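Local coordinates for protein 2-dehydropantoate 2-reductase, putative (Enterococcus faecalis, PDB 2EW2) that probably catalyses the NADPH-dependent reduction of 2-dehydropantoate (ketopantoate) to (R)-pantoate, a step in pantothenate biosynthesis, at residues L18-H23 with N45-D50. Residues are numbered along the deposited sequence; the frame is centred on the assembly and turned at random.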
ATOM      1  N   LEU B  18      22.082  16.069 -30.383  1.00 24.03           N
ATOM      2  CA  LEU B  18      23.394  15.528 -30.052  1.00 24.93           C
ATOM      3  C   LEU B  18      24.084  14.995 -31.309  1.00 24.78           C
ATOM      4  O   LEU B  18      25.275  15.223 -31.512  1.00 25.09           O
ATOM      5  CB  LEU B  18      23.296  14.433 -28.968  1.00 25.23           C
ATOM      6  CG  LEU B  18      22.629  14.772 -27.623  1.00 27.68           C
ATOM      7  CD1 LEU B  18      23.110  13.856 -26.501  1.00 29.11           C
ATOM      8  CD2 LEU B  18      22.783  16.219 -27.218  1.00 28.40           C
ATOM      9  N   GLY B  19      23.333  14.304 -32.157  1.00 24.45           N
ATOM     10  CA  GLY B  19      23.885  13.762 -33.395  1.00 25.40           C
ATOM     11  C   GLY B  19      24.488  14.806 -34.326  1.00 25.86           C
ATOM     12  O   GLY B  19      25.630  14.667 -34.777  1.00 26.14           O
ATOM     13  N   ILE B  20      23.703  15.832 -34.639  1.00 25.95           N
ATOM     14  CA  ILE B  20      24.152  16.944 -35.478  1.00 26.73           C
ATOM     15  C   ILE B  20      25.413  17.625 -34.932  1.00 26.37           C
ATOM     16  O   ILE B  20      26.374  17.836 -35.667  1.00 25.98           O
ATOM     17  CB  ILE B  20      23.039  18.016 -35.655  1.00 26.63           C
ATOM     18  CG1 ILE B  20      21.935  17.467 -36.561  1.00 28.30           C
ATOM     19  CG2 ILE B  20      23.629  19.300 -36.288  1.00 28.10           C
ATOM     20  CD1 ILE B  20      20.637  18.265 -36.558  1.00 27.44           C
HETATM   21  N   MSE B  21      25.375  17.977 -33.650  1.00 25.97           N
HETATM   22  CA  MSE B  21      26.442  18.718 -33.002  1.00 27.04           C
HETATM   23  C   MSE B  21      27.730  17.897 -32.900  1.00 25.96           C
HETATM   24  O   MSE B  21      28.816  18.419 -33.132  1.00 25.36           O
HETATM   25  CB  MSE B  21      25.978  19.215 -31.631  1.00 26.42           C
HETATM   26  CG  MSE B  21      24.806  20.204 -31.707  1.00 26.44           C
HETATM   27 SE   MSE B  21      24.310  20.938 -29.953  0.85 32.89          SE
HETATM   28  CE  MSE B  21      25.840  22.060 -29.633  1.00 27.08           C
ATOM     29  N   LEU B  22      27.602  16.609 -32.568  1.00 25.48           N
ATOM     30  CA  LEU B  22      28.761  15.711 -32.544  1.00 24.71           C
ATOM     31  C   LEU B  22      29.320  15.452 -33.948  1.00 25.32           C
ATOM     32  O   LEU B  22      30.522  15.237 -34.114  1.00 25.05           O
ATOM     33  CB  LEU B  22      28.410  14.394 -31.839  1.00 23.85           C
ATOM     34  CG  LEU B  22      28.246  14.491 -30.317  1.00 22.69           C
ATOM     35  CD1 LEU B  22      27.515  13.252 -29.772  1.00 19.90           C
ATOM     36  CD2 LEU B  22      29.612  14.694 -29.622  1.00 19.79           C
ATOM     37  N   HIS B  23      28.441  15.476 -34.946  1.00 26.32           N
ATOM     38  CA  HIS B  23      28.834  15.357 -36.341  1.00 27.96           C
ATOM     39  C   HIS B  23      29.623  16.600 -36.762  1.00 28.59           C
ATOM     40  O   HIS B  23      30.657  16.496 -37.427  1.00 28.72           O
ATOM     41  CB  HIS B  23      27.605  15.149 -37.236  1.00 28.16           C
ATOM     42  CG  HIS B  23      27.910  15.182 -38.706  1.00 30.31           C
ATOM     43  ND1 HIS B  23      28.543  14.144 -39.361  1.00 30.96           N
ATOM     44  CD2 HIS B  23      27.656  16.122 -39.648  1.00 30.98           C
ATOM     45  CE1 HIS B  23      28.666  14.446 -40.642  1.00 32.43           C
ATOM     46  NE2 HIS B  23      28.141  15.642 -40.840  1.00 32.20           N
ATOM     47  N   ASN B  45      16.905  12.866 -47.431  1.00 33.28           N
ATOM     48  CA  ASN B  45      17.350  14.259 -47.373  1.00 33.11           C
ATOM     49  C   ASN B  45      18.389  14.596 -46.311  1.00 32.83           C
ATOM     50  O   ASN B  45      18.729  15.763 -46.137  1.00 32.76           O
ATOM     51  CB  ASN B  45      16.140  15.169 -47.142  1.00 34.04           C
ATOM     52  CG  ASN B  45      15.052  14.983 -48.179  1.00 36.27           C
ATOM     53  OD1 ASN B  45      15.301  15.061 -49.386  1.00 38.86           O
ATOM     54  ND2 ASN B  45      13.830  14.731 -47.712  1.00 38.29           N
ATOM     55  N   GLY B  46      18.888  13.594 -45.592  1.00 32.10           N
ATOM     56  CA  GLY B  46      19.750  13.858 -44.438  1.00 31.22           C
ATOM     57  C   GLY B  46      18.873  14.324 -43.284  1.00 30.56           C
ATOM     58  O   GLY B  46      17.663  14.522 -43.459  1.00 30.49           O
ATOM     59  N   LEU B  47      19.475  14.482 -42.109  1.00 29.57           N
ATOM     60  CA  LEU B  47      18.786  15.040 -40.950  1.00 28.52           C
ATOM     61  C   LEU B  47      18.845  16.551 -41.039  1.00 28.58           C
ATOM     62  O   LEU B  47      19.929  17.128 -41.083  1.00 28.33           O
ATOM     63  CB  LEU B  47      19.430  14.548 -39.648  1.00 28.00           C
ATOM     64  CG  LEU B  47      18.998  15.159 -38.304  1.00 28.37           C
ATOM     65  CD1 LEU B  47      17.485  15.008 -38.054  1.00 26.19           C
ATOM     66  CD2 LEU B  47      19.809  14.552 -37.161  1.00 27.30           C
ATOM     67  N   ILE B  48      17.675  17.186 -41.047  1.00 28.79           N
ATOM     68  CA  ILE B  48      17.572  18.620 -41.260  1.00 29.50           C
ATOM     69  C   ILE B  48      17.206  19.305 -39.961  1.00 30.15           C
ATOM     70  O   ILE B  48      16.199  18.957 -39.325  1.00 29.58           O
ATOM     71  CB  ILE B  48      16.524  18.963 -42.359  1.00 29.89           C
ATOM     72  CG1 ILE B  48      16.948  18.344 -43.694  1.00 30.26           C
ATOM     73  CG2 ILE B  48      16.347  20.499 -42.507  1.00 29.19           C
ATOM     74  CD1 ILE B  48      15.873  18.391 -44.752  1.00 30.77           C
ATOM     75  N   ALA B  49      18.037  20.274 -39.576  1.00 30.56           N
ATOM     76  CA  ALA B  49      17.797  21.076 -38.393  1.00 31.29           C
ATOM     77  C   ALA B  49      17.614  22.549 -38.734  1.00 32.11           C
ATOM     78  O   ALA B  49      18.349  23.109 -39.553  1.00 32.41           O
ATOM     79  CB  ALA B  49      18.924  20.919 -37.409  1.00 31.02           C
ATOM     80  N   ASP B  50      16.608  23.156 -38.115  1.00 32.26           N
ATOM     81  CA  ASP B  50      16.534  24.594 -38.011  1.00 32.90           C
ATOM     82  C   ASP B  50      17.275  24.934 -36.729  1.00 32.88           C
ATOM     83  O   ASP B  50      16.711  24.899 -35.637  1.00 32.58           O
ATOM     84  CB  ASP B  50      15.080  25.071 -37.976  1.00 33.07           C
ATOM     85  CG  ASP B  50      14.957  26.563 -37.727  1.00 35.02           C
ATOM     86  OD1 ASP B  50      15.996  27.268 -37.647  1.00 37.25           O
ATOM     87  OD2 ASP B  50      13.810  27.031 -37.597  1.00 37.67           O
TER
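I20 reaches from helix 13-24 to strand 47-51 and settles on L47 and A49, two residues whose side chains rise from the same face of the strand. The bond from CA to CB is aimed at the strand, and CG1, set anti to the carbonyl carbon (chi1 -71°), carries the longer branch outward. CG1 meets L47 CD2 at 3.7 Å, with L47 CG a little farther from it at 4.1 Å. At the tip, I20 CD1 lies 3.9 Å from L47 CD2 and presses on A49 CB at 3.3 Å, closer than two methyl carbons normally sit. The extended branch of isoleucine thus spans both strand residues. L47 offers CD2, one prong of its fork, with CG behind it, and crosses the isoleucine at an angle; A49 has just one methyl, which keeps the strand surface low where the tip arrives, and the fit is nevertheless tight. I48, between the two inward residues, points away, as expected for alternate residues of an extended strand. V56 and F51 also touch I20, adding to its apolar surroundings. The contact joins the helix after the first strand of a Rossmann-type nucleotide-binding domain to a small second sheet, a helix-on-sheet packing through alternate strand residues.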